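Local atomic coordinates of 1-carboxybiuret hydrolase subunit AtzE (Pseudomonas sp., PDB entry 6C62), a protein that hydrolyses 1-carboxybiuret to urea-1,3-dicarboxylate and ammonia, a step in the bacterial degradation of atrazine. Residues L118-D121 / E122-G126; Q250-G254 / L255-V259; K445-D449 / T450-R454. All coordinates share one frame; numbering follows the deposited sequence.

How the contacts relate
Contact 1 borders the presumed active site: Met-120 lies about 4 Å, side chain to side chain, from Lys-74, and Asp-121 equally near Ser-150, two residues assigned by similarity to the charge relay. Contacts 2 and 3 lie away from the annotated sites, on the opposite side of the chain's centre, with centres about 35 Å and 30 Å from that of contact 1. They are neighbours of each other, their centres about 15 Å apart, and meet where Ile-252 CG2 packs on Val-446 CG2 at 4.1 Å. The turn leading into strand 257-260 thus leans on helix 437-449, whose C-terminal cap is contact 3.

Contact 1 of 3, residues L118-D121 / E122-G126; sequences LNMD and EFAYG
Met-120 reaches Ala-124 because its CG stands between the backbone N and the carbonyl carbon (chi1 57°) and the chain then bends at its last torsion, swinging the thioether methyl over the turn that follows. CE ends 3.2 Å from Ala-124 N, a tight approach, and lies 3.9 Å from Ala-124 CB. Next to this methyl the chain folds back: Ala-124 N donates to Asp-121 O at 2.9 Å, coming from above the carbonyl plane, with 152° at the hydrogen. The bond closes a beta turn over Glu-122 and Phe-123, the latter with positive phi, and a weak bond from Tyr-125 N to Glu-122 O follows it. Asp-121 turns its carboxylate toward the far end of this loop, with CG 3.9 Å from Gly-126 CA. A CB on Gly-126 would collide with Asp-121 CG, and its backbone angles would also press one against the preceding carbonyl O. OD2 and Gly-126 O are both acceptors, 3.3 Å apart; OD2 takes its hydrogen bond from Thr-129 N. An alanine in place of Asp-121 would probably leave Thr-129 N without this acceptor and open a gap beside Gly-126. Glu-122 points its acid the other way, to Glu-325 N and His-133. Met-120 rests on Lys-74 and Asp-121 lies near Ser-150, both charge-relay residues by similarity, so the turn probably borders the active site. The segment leaves the end of strand 113-118, where Leu-118 packs against strands 38-41 and 70-74, while Tyr-125 extends toward helix 329-336, in cation-pi contact with Arg-331.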
ATOM      1  N   LEU A 118     -15.810 -25.402  -8.546  1.00 11.14           N
ATOM      2  CA  LEU A 118     -15.213 -25.590  -9.864  1.00  9.92           C
ATOM      3  C   LEU A 118     -13.690 -25.577  -9.876  1.00  9.80           C
ATOM      4  O   LEU A 118     -13.032 -24.825  -9.141  1.00  9.78           O
ATOM      5  CB  LEU A 118     -15.723 -24.501 -10.832  1.00  9.72           C
ATOM      6  CG  LEU A 118     -17.226 -24.414 -10.943  1.00 10.01           C
ATOM      7  CD1 LEU A 118     -17.574 -23.202 -11.762  1.00 10.24           C
ATOM      8  CD2 LEU A 118     -17.830 -25.661 -11.573  1.00 10.69           C
ATOM      9  N   ASN A 119     -13.143 -26.365 -10.801  1.00  9.95           N
ATOM     10  CA  ASN A 119     -11.689 -26.554 -10.952  1.00  9.76           C
ATOM     11  C   ASN A 119     -10.998 -25.230 -11.355  1.00 10.28           C
ATOM     12  O   ASN A 119     -11.606 -24.367 -12.015  1.00 10.18           O
ATOM     13  CB  ASN A 119     -11.422 -27.643 -12.006  1.00 10.19           C
ATOM     14  CG  ASN A 119     -10.019 -28.234 -11.957  1.00 10.45           C
ATOM     15  OD1 ASN A 119      -9.357 -28.264 -10.913  1.00 11.23           O
ATOM     16  ND2 ASN A 119      -9.554 -28.743 -13.148  1.00 10.41           N
ATOM     17  N   MET A 120      -9.727 -25.100 -10.955  1.00  9.83           N
ATOM     18  CA  MET A 120      -8.924 -23.933 -11.189  1.00 10.17           C
ATOM     19  C   MET A 120      -7.454 -24.292 -11.172  1.00 10.01           C
ATOM     20  O   MET A 120      -7.066 -25.314 -10.631  1.00  8.72           O
ATOM     21  CB  MET A 120      -9.237 -22.842 -10.161  1.00  9.78           C
ATOM     22  CG  MET A 120      -9.057 -23.290  -8.692  1.00  9.75           C
ATOM     23  SD  MET A 120      -9.151 -21.953  -7.479  1.00  9.76           S
ATOM     24  CE  MET A 120      -7.583 -21.106  -7.605  1.00 10.86           C
ATOM     25  N   ASP A 121      -6.609 -23.446 -11.760  1.00 11.28           N
ATOM     26  CA  ASP A 121      -5.165 -23.604 -11.565  1.00 12.86           C
ATOM     27  C   ASP A 121      -4.865 -23.410 -10.100  1.00 13.16           C
ATOM     28  O   ASP A 121      -5.470 -22.539  -9.436  1.00 12.81           O
ATOM     29  CB  ASP A 121      -4.327 -22.615 -12.345  1.00 15.98           C
ATOM     30  CG  ASP A 121      -4.299 -22.924 -13.852  1.00 21.39           C
ATOM     31  OD1 ASP A 121      -3.690 -23.953 -14.302  1.00 24.11           O
ATOM     32  OD2 ASP A 121      -4.911 -22.136 -14.608  1.00 25.37           O
ATOM     33  N   GLU A 122      -3.936 -24.206  -9.588  1.00 12.25           N
ATOM     34  CA  GLU A 122      -3.618 -24.165  -8.143  1.00 12.41           C
ATOM     35  C   GLU A 122      -3.247 -22.771  -7.686  1.00 11.29           C
ATOM     36  O   GLU A 122      -2.383 -22.153  -8.237  1.00  9.97           O
ATOM     37  CB  GLU A 122      -2.480 -25.122  -7.796  1.00 13.34           C
ATOM     38  CG  GLU A 122      -2.061 -24.943  -6.353  1.00 14.25           C
ATOM     39  CD  GLU A 122      -0.911 -25.824  -5.924  1.00 15.95           C
ATOM     40  OE1 GLU A 122       0.261 -25.321  -6.057  1.00 15.77           O
ATOM     41  OE2 GLU A 122      -1.173 -26.941  -5.379  1.00 16.39           O
ATOM     42  N   PHE A 123      -3.935 -22.301  -6.652  1.00 11.49           N
ATOM     43  CA  PHE A 123      -3.685 -21.023  -6.034  1.00 11.80           C
ATOM     44  C   PHE A 123      -3.823 -19.862  -6.975  1.00 12.02           C
ATOM     45  O   PHE A 123      -3.309 -18.782  -6.708  1.00 12.51           O
ATOM     46  CB  PHE A 123      -2.330 -21.021  -5.250  1.00 12.36           C
ATOM     47  CG  PHE A 123      -2.324 -21.885  -4.013  1.00 11.73           C
ATOM     48  CD1 PHE A 123      -3.381 -21.917  -3.144  1.00 12.01           C
ATOM     49  CD2 PHE A 123      -1.221 -22.677  -3.703  1.00 12.22           C
ATOM     50  CE1 PHE A 123      -3.325 -22.705  -1.989  1.00 11.72           C
ATOM     51  CE2 PHE A 123      -1.164 -23.436  -2.575  1.00 11.90           C
ATOM     52  CZ  PHE A 123      -2.226 -23.456  -1.703  1.00 10.96           C
ATOM     53  N   ALA A 124      -4.540 -20.092  -8.083  1.00 12.68           N
ATOM     54  CA  ALA A 124      -4.885 -19.091  -9.075  1.00 13.42           C
ATOM     55  C   ALA A 124      -3.711 -18.644  -9.949  1.00 15.08           C
ATOM     56  O   ALA A 124      -3.906 -17.727 -10.705  1.00 18.12           O
ATOM     57  CB  ALA A 124      -5.549 -17.876  -8.424  1.00 13.31           C
ATOM     58  N   TYR A 125      -2.543 -19.272  -9.905  1.00 15.35           N
ATOM     59  CA  TYR A 125      -1.391 -18.820 -10.717  1.00 16.42           C
ATOM     60  C   TYR A 125      -1.285 -19.624 -12.010  1.00 16.71           C
ATOM     61  O   TYR A 125      -0.679 -20.700 -12.038  1.00 17.52           O
ATOM     62  CB  TYR A 125      -0.082 -18.953  -9.929  1.00 15.94           C
ATOM     63  CG  TYR A 125       1.102 -18.054 -10.359  1.00 15.00           C
ATOM     64  CD1 TYR A 125       0.993 -17.073 -11.353  1.00 15.06           C
ATOM     65  CD2 TYR A 125       2.323 -18.149  -9.698  1.00 15.39           C
ATOM     66  CE1 TYR A 125       2.060 -16.272 -11.696  1.00 14.24           C
ATOM     67  CE2 TYR A 125       3.404 -17.277 -10.005  1.00 15.47           C
ATOM     68  CZ  TYR A 125       3.260 -16.342 -11.010  1.00 15.01           C
ATOM     69  OH  TYR A 125       4.323 -15.525 -11.381  1.00 17.75           O
ATOM     70  N   GLY A 126      -1.915 -19.152 -13.057  1.00 18.78           N
ATOM     71  CA  GLY A 126      -1.917 -19.874 -14.366  1.00 18.12           C
ATOM     72  C   GLY A 126      -3.063 -19.441 -15.235  1.00 19.81           C
ATOM     73  O   GLY A 126      -4.063 -18.929 -14.710  1.00 23.93           O
TER

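Contact 2 of 3, residues Q250-G254 / L255-V259; sequences QGIAG and LRIGV
Leu-255 N donates to Ile-252 O at 3.1 Å, nearly straight with 165° at the hydrogen, although it approaches the carbonyl from above its plane. The same oxygen is also brushed by carbon: Leu-255 CB lies 3.5 Å from Ile-252 O, and Leu-255 CG follows close beside it. Leu-255 keeps CG next to its own backbone N (chi1 -62°), which lays the side chain back across the residue that accepts its N-H. One methyl, CD1, therefore does the touching, 3.8 Å from Ile-252 CA and 4.0 Å from Ile-252 CB. The two side chains cross at about a right angle, and CG2 of Ile-252 also meets that CD1 methyl. Between them the chain makes a type II beta turn, Ile-252 to Leu-255, with Ala-253 and Gly-254 at its exposed corners; Gly-254, at the third position, has the positive phi for which type II turns commonly use glycine. Beyond the turn the chain enters strand 257-260, which runs parallel to both strand 366-370 and strand 288-289, the latter outermost within this chain. Ile-252 carries the second apolar contact through its other branch: CG1 sits between backbone N and carbonyl carbon (chi1 53°), which sends CD1 across to Ile-257 CD1 at 4.1 Å, again nearly perpendicular. Ile-257 in turn packs on Ile-366 and Ile-368 of strand 366-370. Helix 437-449 flanks the turn, with Leu-439 against Leu-255. Arg-256 points away from the turn residues, and its guanidinium reaches Asp-363 O and Glu-287, with Trp-364 in cation-pi contact.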
ATOM      1  N   GLN A 250     -29.960   0.514 -23.121  1.00 25.54           N
ATOM      2  CA  GLN A 250     -29.901   1.932 -23.496  1.00 26.69           C
ATOM      3  C   GLN A 250     -29.126   2.171 -24.790  1.00 26.98           C
ATOM      4  O   GLN A 250     -29.364   3.192 -25.453  1.00 27.70           O
ATOM      5  CB  GLN A 250     -29.321   2.738 -22.334  1.00 25.91           C
ATOM      6  CG  GLN A 250     -29.352   4.270 -22.473  1.00 28.66           C
ATOM      7  CD  GLN A 250     -28.897   4.961 -21.186  1.00 30.39           C
ATOM      8  OE1 GLN A 250     -29.337   4.583 -20.098  1.00 38.61           O
ATOM      9  NE2 GLN A 250     -28.103   5.992 -21.294  1.00 30.08           N
ATOM     10  N   GLY A 251     -28.197   1.282 -25.170  1.00 21.41           N
ATOM     11  CA  GLY A 251     -27.421   1.487 -26.405  1.00 23.29           C
ATOM     12  C   GLY A 251     -26.200   2.381 -26.185  1.00 22.14           C
ATOM     13  O   GLY A 251     -25.848   2.703 -25.074  1.00 23.62           O
ATOM     14  N   ILE A 252     -25.538   2.729 -27.266  1.00 22.55           N
ATOM     15  CA  ILE A 252     -24.237   3.370 -27.251  1.00 24.00           C
ATOM     16  C   ILE A 252     -24.249   4.697 -28.011  1.00 25.84           C
ATOM     17  O   ILE A 252     -23.181   5.230 -28.297  1.00 23.72           O
ATOM     18  CB  ILE A 252     -23.159   2.454 -27.893  1.00 24.81           C
ATOM     19  CG1 ILE A 252     -23.621   2.022 -29.289  1.00 26.85           C
ATOM     20  CG2 ILE A 252     -22.883   1.236 -27.019  1.00 24.89           C
ATOM     21  CD1 ILE A 252     -22.527   1.523 -30.154  1.00 30.81           C
ATOM     22  N   ALA A 253     -25.433   5.268 -28.287  1.00 27.17           N
ATOM     23  CA  ALA A 253     -25.512   6.553 -29.023  1.00 29.18           C
ATOM     24  C   ALA A 253     -24.717   7.601 -28.290  1.00 26.55           C
ATOM     25  O   ALA A 253     -24.868   7.747 -27.111  1.00 28.75           O
ATOM     26  CB  ALA A 253     -26.949   7.005 -29.236  1.00 28.59           C
ATOM     27  N   GLY A 254     -23.823   8.295 -28.999  1.00 28.57           N
ATOM     28  CA  GLY A 254     -23.066   9.401 -28.442  1.00 26.54           C
ATOM     29  C   GLY A 254     -21.827   9.050 -27.629  1.00 29.58           C
ATOM     30  O   GLY A 254     -21.110   9.946 -27.175  1.00 28.68           O
ATOM     31  N   LEU A 255     -21.557   7.757 -27.431  1.00 27.88           N
ATOM     32  CA  LEU A 255     -20.354   7.331 -26.749  1.00 26.16           C
ATOM     33  C   LEU A 255     -19.158   7.419 -27.644  1.00 24.02           C
ATOM     34  O   LEU A 255     -19.238   7.198 -28.825  1.00 25.94           O
ATOM     35  CB  LEU A 255     -20.509   5.920 -26.195  1.00 27.49           C
ATOM     36  CG  LEU A 255     -21.598   5.693 -25.149  1.00 28.31           C
ATOM     37  CD1 LEU A 255     -21.534   4.233 -24.740  1.00 29.77           C
ATOM     38  CD2 LEU A 255     -21.518   6.582 -23.906  1.00 29.31           C
ATOM     39  N   ARG A 256     -18.012   7.729 -27.064  1.00 22.63           N
ATOM     40  CA  ARG A 256     -16.748   7.731 -27.781  1.00 24.56           C
ATOM     41  C   ARG A 256     -16.060   6.354 -27.620  1.00 21.74           C
ATOM     42  O   ARG A 256     -15.691   5.947 -26.505  1.00 17.86           O
ATOM     43  CB  ARG A 256     -15.879   8.913 -27.328  1.00 29.56           C
ATOM     44  CG  ARG A 256     -15.125   9.502 -28.549  1.00 37.12           C
ATOM     45  CD  ARG A 256     -14.141  10.653 -28.259  1.00 41.45           C
ATOM     46  NE  ARG A 256     -13.113  10.704 -29.323  1.00 43.09           N
ATOM     47  CZ  ARG A 256     -11.849  11.118 -29.199  1.00 41.04           C
ATOM     48  NH1 ARG A 256     -11.369  11.561 -28.044  1.00 41.01           N
ATOM     49  NH2 ARG A 256     -11.056  11.107 -30.268  1.00 45.34           N
ATOM     50  N   ILE A 257     -15.979   5.604 -28.716  1.00 19.07           N
ATOM     51  CA  ILE A 257     -15.487   4.219 -28.654  1.00 18.30           C
ATOM     52  C   ILE A 257     -14.270   4.111 -29.535  1.00 18.48           C
ATOM     53  O   ILE A 257     -14.307   4.491 -30.689  1.00 17.54           O
ATOM     54  CB  ILE A 257     -16.582   3.190 -29.054  1.00 18.48           C
ATOM     55  CG1 ILE A 257     -17.909   3.503 -28.336  1.00 18.80           C
ATOM     56  CG2 ILE A 257     -16.123   1.728 -28.816  1.00 17.67           C
ATOM     57  CD1 ILE A 257     -18.960   2.410 -28.409  1.00 18.87           C
ATOM     58  N   GLY A 258     -13.179   3.603 -28.995  1.00 17.00           N
ATOM     59  CA  GLY A 258     -11.956   3.411 -29.726  1.00 15.58           C
ATOM     60  C   GLY A 258     -11.406   2.009 -29.708  1.00 15.46           C
ATOM     61  O   GLY A 258     -11.803   1.172 -28.886  1.00 16.24           O
ATOM     62  N   VAL A 259     -10.485   1.762 -30.630  1.00 15.06           N
ATOM     63  CA  VAL A 259      -9.810   0.486 -30.777  1.00 16.36           C
ATOM     64  C   VAL A 259      -8.356   0.632 -30.346  1.00 15.70           C
ATOM     65  O   VAL A 259      -7.651   1.521 -30.852  1.00 15.06           O
ATOM     66  CB  VAL A 259      -9.823   0.025 -32.258  1.00 19.08           C
ATOM     67  CG1 VAL A 259      -9.157  -1.309 -32.432  1.00 20.41           C
ATOM     68  CG2 VAL A 259     -11.217  -0.076 -32.782  1.00 20.16           C
TER

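Contact 3 of 3, residues K445-D449 / T450-R454; sequences KVLQD and TGIAR
Val-446 O keeps a last regular helical bond, received from Thr-450 N at 3.2 Å, just before helix 437-449 ends in a Schellman motif, with Gly-451, at positive phi, the first residue to leave helical geometry. Two bonds back into the last turn make the motif: a weak one from Ile-452 N to Leu-447 O, and one from Gly-451 N to Gln-448 O at 3.1 Å. Leu-447 O accepts two sound bonds besides the weak one. Ala-453 N reaches Leu-447 O at 3.2 Å in an almost straight bond (177° at the hydrogen), while Thr-450 OG1 donates to Leu-447 O, also at 3.2 Å, from the opposite face of the carbonyl plane. Thr-450 can do this because chi1 of 67° places OG1 between its backbone N and carbonyl carbon, turned back over the last helical turn. Leu-447 CB also meets Ala-453 CB at 3.7 Å, an apolar contact between the last helical turn and the exit loop; Leu-447 and Ile-452 also pack on helix 270-283. At Gln-448, a water donating to both Gln-448 O and Ala-453 O ties the helix end to the outgoing loop. Gln-448 CA lies 3.5 Å from Ala-453 O in a CA-H...O contact, while its amide extends away to Glu-217 and Val-216. Asp-449 is bridged from one turn back by Lys-445: NZ of Lys-445 lies 2.8 Å from Asp-449 OD1 on its syn side, with a weaker bond to OD2. Within the exit loop, Arg-454 NH1 donates to Gly-451 O at 2.9 Å, the oxygen lying tilted from the guanidinium plane by 24°.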
ATOM      1  N   LYS A 445     -24.386  -5.620 -24.883  1.00 16.75           N
ATOM      2  CA  LYS A 445     -25.758  -5.846 -25.298  1.00 17.69           C
ATOM      3  C   LYS A 445     -25.949  -5.509 -26.818  1.00 19.33           C
ATOM      4  O   LYS A 445     -26.627  -6.256 -27.543  1.00 18.39           O
ATOM      5  CB  LYS A 445     -26.696  -5.015 -24.450  1.00 18.76           C
ATOM      6  CG  LYS A 445     -28.185  -5.200 -24.769  1.00 20.37           C
ATOM      7  CD  LYS A 445     -28.569  -6.672 -24.710  1.00 22.07           C
ATOM      8  CE  LYS A 445     -30.047  -6.851 -24.373  1.00 25.52           C
ATOM      9  NZ  LYS A 445     -30.872  -6.387 -25.514  1.00 27.23           N
ATOM     10  N   VAL A 446     -25.327  -4.437 -27.296  1.00 18.04           N
ATOM     11  CA  VAL A 446     -25.326  -4.136 -28.726  1.00 19.65           C
ATOM     12  C   VAL A 446     -24.652  -5.257 -29.522  1.00 19.82           C
ATOM     13  O   VAL A 446     -25.203  -5.696 -30.550  1.00 21.63           O
ATOM     14  CB  VAL A 446     -24.655  -2.789 -29.054  1.00 20.93           C
ATOM     15  CG1 VAL A 446     -24.465  -2.601 -30.595  1.00 21.88           C
ATOM     16  CG2 VAL A 446     -25.470  -1.655 -28.456  1.00 21.35           C
ATOM     17  N   LEU A 447     -23.510  -5.781 -29.044  1.00 19.23           N
ATOM     18  CA  LEU A 447     -22.910  -6.884 -29.758  1.00 19.14           C
ATOM     19  C   LEU A 447     -23.815  -8.109 -29.781  1.00 18.38           C
ATOM     20  O   LEU A 447     -23.870  -8.826 -30.789  1.00 18.74           O
ATOM     21  CB  LEU A 447     -21.510  -7.242 -29.244  1.00 19.27           C
ATOM     22  CG  LEU A 447     -20.408  -6.193 -29.415  1.00 19.56           C
ATOM     23  CD1 LEU A 447     -19.097  -6.685 -28.798  1.00 19.18           C
ATOM     24  CD2 LEU A 447     -20.173  -5.779 -30.870  1.00 18.50           C
ATOM     25  N   GLN A 448     -24.481  -8.385 -28.662  1.00 17.48           N
ATOM     26  CA  GLN A 448     -25.375  -9.512 -28.570  1.00 17.69           C
ATOM     27  C   GLN A 448     -26.590  -9.381 -29.500  1.00 21.18           C
ATOM     28  O   GLN A 448     -26.952 -10.348 -30.177  1.00 21.91           O
ATOM     29  CB  GLN A 448     -25.865  -9.735 -27.129  1.00 17.18           C
ATOM     30  CG  GLN A 448     -26.523 -11.110 -26.938  1.00 18.47           C
ATOM     31  CD  GLN A 448     -26.916 -11.335 -25.503  1.00 19.08           C
ATOM     32  OE1 GLN A 448     -26.182 -11.909 -24.717  1.00 18.13           O
ATOM     33  NE2 GLN A 448     -28.079 -10.846 -25.158  1.00 18.55           N
ATOM     34  N   ASP A 449     -27.180  -8.201 -29.527  1.00 23.37           N
ATOM     35  CA  ASP A 449     -28.384  -7.931 -30.362  1.00 27.32           C
ATOM     36  C   ASP A 449     -28.128  -8.117 -31.857  1.00 27.92           C
ATOM     37  O   ASP A 449     -28.986  -8.593 -32.549  1.00 28.68           O
ATOM     38  CB  ASP A 449     -28.914  -6.520 -30.145  1.00 27.76           C
ATOM     39  CG  ASP A 449     -29.617  -6.340 -28.772  1.00 32.31           C
ATOM     40  OD1 ASP A 449     -29.870  -7.314 -27.992  1.00 34.17           O
ATOM     41  OD2 ASP A 449     -29.906  -5.172 -28.456  1.00 38.47           O
ATOM     42  N   THR A 450     -26.947  -7.746 -32.331  1.00 27.21           N
ATOM     43  CA  THR A 450     -26.613  -7.887 -33.722  1.00 28.46           C
ATOM     44  C   THR A 450     -26.127  -9.282 -34.055  1.00 28.55           C
ATOM     45  O   THR A 450     -25.884  -9.568 -35.193  1.00 28.18           O
ATOM     46  CB  THR A 450     -25.548  -6.878 -34.140  1.00 33.10           C
ATOM     47  OG1 THR A 450     -24.306  -7.199 -33.485  1.00 39.79           O
ATOM     48  CG2 THR A 450     -26.002  -5.441 -33.791  1.00 33.20           C
ATOM     49  N   GLY A 451     -25.934 -10.161 -33.079  1.00 27.40           N
ATOM     50  CA  GLY A 451     -25.536 -11.542 -33.395  1.00 25.54           C
ATOM     51  C   GLY A 451     -24.041 -11.761 -33.483  1.00 26.28           C
ATOM     52  O   GLY A 451     -23.607 -12.905 -33.643  1.00 27.91           O
ATOM     53  N   ILE A 452     -23.247 -10.693 -33.316  1.00 25.73           N
ATOM     54  CA  ILE A 452     -21.787 -10.750 -33.342  1.00 25.58           C
ATOM     55  C   ILE A 452     -21.186 -11.479 -32.120  1.00 23.48           C
ATOM     56  O   ILE A 452     -20.226 -12.225 -32.255  1.00 23.25           O
ATOM     57  CB  ILE A 452     -21.189  -9.338 -33.410  1.00 31.44           C
ATOM     58  CG1 ILE A 452     -21.561  -8.656 -34.756  1.00 35.90           C
ATOM     59  CG2 ILE A 452     -19.668  -9.362 -33.242  1.00 32.59           C
ATOM     60  CD1 ILE A 452     -21.136  -9.446 -35.986  1.00 38.41           C
ATOM     61  N   ALA A 453     -21.729 -11.199 -30.942  1.00 21.80           N
ATOM     62  CA  ALA A 453     -21.362 -11.887 -29.701  1.00 19.38           C
ATOM     63  C   ALA A 453     -22.441 -12.876 -29.334  1.00 19.88           C
ATOM     64  O   ALA A 453     -23.611 -12.482 -29.155  1.00 20.70           O
ATOM     65  CB  ALA A 453     -21.140 -10.878 -28.568  1.00 18.21           C
ATOM     66  N   ARG A 454     -22.052 -14.139 -29.159  1.00 19.30           N
ATOM     67  CA  ARG A 454     -23.007 -15.213 -28.853  1.00 21.66           C
ATOM     68  C   ARG A 454     -22.282 -16.450 -28.361  1.00 20.38           C
ATOM     69  O   ARG A 454     -21.095 -16.575 -28.527  1.00 17.60           O
ATOM     70  CB  ARG A 454     -23.810 -15.569 -30.107  1.00 22.29           C
ATOM     71  CG  ARG A 454     -22.950 -15.969 -31.282  1.00 26.09           C
ATOM     72  CD  ARG A 454     -23.786 -16.289 -32.536  1.00 29.51           C
ATOM     73  NE  ARG A 454     -22.980 -16.982 -33.548  1.00 28.32           N
ATOM     74  CZ  ARG A 454     -22.079 -16.409 -34.349  1.00 34.08           C
ATOM     75  NH1 ARG A 454     -21.774 -15.081 -34.308  1.00 36.13           N
ATOM     76  NH2 ARG A 454     -21.398 -17.191 -35.192  1.00 37.08           N
TER
HETATM   77  O   HOH W   1     -26.067 -12.942 -30.005  1.00 22.78           O